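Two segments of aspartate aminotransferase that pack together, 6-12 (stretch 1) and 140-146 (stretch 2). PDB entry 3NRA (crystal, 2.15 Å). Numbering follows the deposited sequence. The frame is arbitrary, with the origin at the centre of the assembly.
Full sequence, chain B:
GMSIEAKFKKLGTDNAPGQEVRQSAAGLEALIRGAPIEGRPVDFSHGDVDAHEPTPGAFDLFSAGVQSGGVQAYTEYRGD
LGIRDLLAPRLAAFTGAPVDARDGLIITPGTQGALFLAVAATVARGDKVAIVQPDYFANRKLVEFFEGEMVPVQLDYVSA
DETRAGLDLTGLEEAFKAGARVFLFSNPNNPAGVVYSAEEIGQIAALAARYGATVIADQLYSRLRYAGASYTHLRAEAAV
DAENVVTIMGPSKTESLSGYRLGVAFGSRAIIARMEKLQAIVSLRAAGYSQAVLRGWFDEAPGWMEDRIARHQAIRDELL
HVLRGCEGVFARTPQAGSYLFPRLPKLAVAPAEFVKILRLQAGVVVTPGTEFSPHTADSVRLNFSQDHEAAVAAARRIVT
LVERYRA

Stretch 1, residues 6-12: AKFKKLG
Stretch 2 (140-146) RKLVEFF

Stretch 1 enters as the continuation of a helix: residues 6-9 are helical, and Lys9 to Gly12 form a type I beta turn. Stretch 2 is helical from 140 to 145; Phe146 (phi/psi -86/16) is the first residue to leave that conformation. The CA register fixes their relative direction: Lys7 CA lies 6.7 Å from Phe145 CA, and Leu11 CA lies 6.1 Å from Lys141 CA, so the chains run antiparallel. Together they bury 394 Å², and no direct hydrogen bond crosses between the modelled atoms; packing dominates.

Ala6 makes no contact, but its O accepts the backbone hydrogen bond from Lys10 N (3.3 Å). Lys7 (-50/-51) sets CA-to-CB sideways, yet its long chain (chi1 t, chi2 t, chi3 -141°, chi4 t) brings CE to 3.8 Å from Phe145 O and 4.0 Å from Phe145 CE1. The aliphatic carbons thus pack beside the ring while the amine reaches water: one water accepts a weak hydrogen bond from Lys7 NZ (3.3 Å) and donates to Phe145 O (3.3 Å), bridging the stretches at the end of the second helix.

Phe8 (chi1 -82°, chi2 86°) is buried. Its ring and that of Phe145 (chi1 t, chi2 66°) form an offset edge-to-face pair, centroids 5.8 Å apart and planes at 77°, with the edge of Phe145 toward the face of Phe8. Phe8 CZ to Phe145 CE1 is 4.0 Å. Phe145 has the largest area covered by the opposing stretch, 98 Å², as suits a flat apolar side chain touched by three residues.

Lys9 is modelled only to CB, and its modelled atoms make no contact with stretch 2. The CA-to-CB bond of Lys10 (m, t, 137°, t) points toward stretch 2, and Lys10 NZ stands 4.5 Å from Glu144 OE1: opposite charges near each other, but beyond a salt bridge. The CA-to-CB bond of Glu144 (m, t, -6°) points toward stretch 1, while Glu144 OE2 pairs within its own helix with Arg140 NE (3.4 Å), a salt bridge whose hydrogen bond is weak.

Leu11 (m, t) is buried and covered over 74 Å². Its N donates to Phe8 O (3.1 Å). Leu11 CD1 lies 4.2 Å from Phe145 CD1, and Leu11 CD2 lies 4.0 Å from Lys141 CB. The CA-to-CB bond of Lys141 (m, t, t; NZ not modelled) points toward stretch 1, and Lys141 CE comes to 3.5 Å from Leu11 O.

Gly12 closes the turn through a weak hydrogen bond from its N to Lys9 O (3.3 Å), and its O lies 4.4 Å from Lys141 CE.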

# COMPACT_ATOMS: atom_id res chain seq x y z
N ALA B 6 -5.47 -3.51 -22.09
CA ALA B 6 -6.62 -2.56 -22.12
C ALA B 6 -7.07 -2.16 -20.70
O ALA B 6 -7.39 -0.99 -20.44
CB ALA B 6 -7.80 -3.16 -22.91
N LYS B 7 -7.10 -3.15 -19.80
CA LYS B 7 -7.41 -2.95 -18.37
C LYS B 7 -6.58 -1.82 -17.80
O LYS B 7 -7.11 -0.88 -17.24
CB LYS B 7 -7.13 -4.26 -17.61
CG LYS B 7 -7.56 -4.30 -16.12
CD LYS B 7 -6.82 -5.47 -15.39
CE LYS B 7 -7.71 -6.20 -14.38
NZ LYS B 7 -7.01 -7.36 -13.72
N PHE B 8 -5.27 -1.89 -18.01
CA PHE B 8 -4.34 -0.90 -17.47
C PHE B 8 -4.30 0.43 -18.26
O PHE B 8 -3.99 1.47 -17.67
CB PHE B 8 -2.94 -1.49 -17.32
CG PHE B 8 -2.76 -2.30 -16.05
CD1 PHE B 8 -3.12 -3.64 -16.00
CD2 PHE B 8 -2.25 -1.72 -14.92
CE1 PHE B 8 -2.95 -4.38 -14.85
CE2 PHE B 8 -2.10 -2.45 -13.76
CZ PHE B 8 -2.45 -3.78 -13.73
N LYS B 9 -4.60 0.39 -19.57
CA LYS B 9 -4.81 1.62 -20.40
C LYS B 9 -5.85 2.58 -19.79
O LYS B 9 -5.68 3.80 -19.81
CB LYS B 9 -5.25 1.25 -21.82
N LYS B 10 -6.92 2.01 -19.23
CA LYS B 10 -7.95 2.79 -18.53
C LYS B 10 -7.48 3.53 -17.23
O LYS B 10 -8.10 4.52 -16.82
CB LYS B 10 -9.15 1.90 -18.23
CG LYS B 10 -9.94 1.49 -19.49
CD LYS B 10 -11.35 0.93 -19.16
CE LYS B 10 -12.41 1.49 -20.14
NZ LYS B 10 -13.79 0.90 -19.93
N LEU B 11 -6.40 3.05 -16.60
CA LEU B 11 -5.85 3.73 -15.40
C LEU B 11 -4.99 4.98 -15.71
O LEU B 11 -4.64 5.72 -14.79
CB LEU B 11 -5.03 2.75 -14.54
CG LEU B 11 -5.74 1.51 -14.01
CD1 LEU B 11 -4.78 0.72 -13.12
CD2 LEU B 11 -7.01 1.87 -13.25
N GLY B 12 -4.65 5.20 -16.99
CA GLY B 12 -3.75 6.31 -17.39
C GLY B 12 -4.32 7.70 -17.11
O GLY B 12 -3.97 8.35 -16.10
N ARG B 140 -13.96 6.18 -10.04
CA ARG B 140 -14.22 5.52 -11.32
C ARG B 140 -13.18 4.44 -11.65
O ARG B 140 -13.53 3.32 -12.09
CB ARG B 140 -14.26 6.54 -12.46
CG ARG B 140 -14.69 5.93 -13.81
CD ARG B 140 -14.77 6.94 -14.92
NE ARG B 140 -15.46 6.34 -16.07
CZ ARG B 140 -15.72 6.94 -17.24
NH1 ARG B 140 -15.32 8.19 -17.47
NH2 ARG B 140 -16.39 6.27 -18.18
N LYS B 141 -11.90 4.80 -11.47
CA LYS B 141 -10.80 3.91 -11.87
C LYS B 141 -10.80 2.62 -11.04
O LYS B 141 -10.44 1.57 -11.54
CB LYS B 141 -9.43 4.62 -11.72
CG LYS B 141 -9.19 5.72 -12.70
CD LYS B 141 -7.81 6.35 -12.48
CE LYS B 141 -7.47 7.38 -13.59
N LEU B 142 -11.15 2.74 -9.76
CA LEU B 142 -11.27 1.59 -8.90
C LEU B 142 -12.39 0.65 -9.33
O LEU B 142 -12.18 -0.57 -9.46
CB LEU B 142 -11.47 2.02 -7.47
CG LEU B 142 -10.19 2.45 -6.78
CD1 LEU B 142 -10.53 3.13 -5.49
CD2 LEU B 142 -9.27 1.24 -6.54
N VAL B 143 -13.58 1.22 -9.57
CA VAL B 143 -14.72 0.42 -10.04
C VAL B 143 -14.36 -0.33 -11.32
O VAL B 143 -14.59 -1.52 -11.43
CB VAL B 143 -16.00 1.30 -10.26
CG1 VAL B 143 -17.04 0.51 -10.94
CG2 VAL B 143 -16.54 1.83 -8.87
N GLU B 144 -13.72 0.36 -12.23
CA GLU B 144 -13.45 -0.22 -13.52
C GLU B 144 -12.27 -1.24 -13.49
O GLU B 144 -12.32 -2.26 -14.18
CB GLU B 144 -13.31 0.88 -14.60
CG GLU B 144 -14.77 1.38 -15.04
CD GLU B 144 -14.81 2.65 -15.90
OE1 GLU B 144 -13.75 3.28 -16.12
OE2 GLU B 144 -15.94 3.01 -16.36
N PHE B 145 -11.31 -1.03 -12.58
CA PHE B 145 -10.24 -2.00 -12.37
C PHE B 145 -10.76 -3.34 -11.84
O PHE B 145 -10.26 -4.39 -12.24
CB PHE B 145 -9.23 -1.46 -11.38
CG PHE B 145 -8.05 -2.38 -11.18
CD1 PHE B 145 -7.17 -2.62 -12.22
CD2 PHE B 145 -7.84 -3.03 -9.98
CE1 PHE B 145 -6.07 -3.46 -12.03
CE2 PHE B 145 -6.75 -3.89 -9.81
CZ PHE B 145 -5.88 -4.10 -10.84
N PHE B 146 -11.76 -3.30 -10.97
CA PHE B 146 -12.38 -4.51 -10.51
C PHE B 146 -13.53 -5.00 -11.46
O PHE B 146 -14.32 -5.88 -11.10
CB PHE B 146 -12.81 -4.35 -9.05
CG PHE B 146 -11.64 -4.33 -8.08
CD1 PHE B 146 -10.92 -5.50 -7.80
CD2 PHE B 146 -11.22 -3.16 -7.51
CE1 PHE B 146 -9.81 -5.47 -6.96
CE2 PHE B 146 -10.11 -3.13 -6.67
CZ PHE B 146 -9.42 -4.29 -6.40
O HOH W 1 -9.11 -7.29 -11.21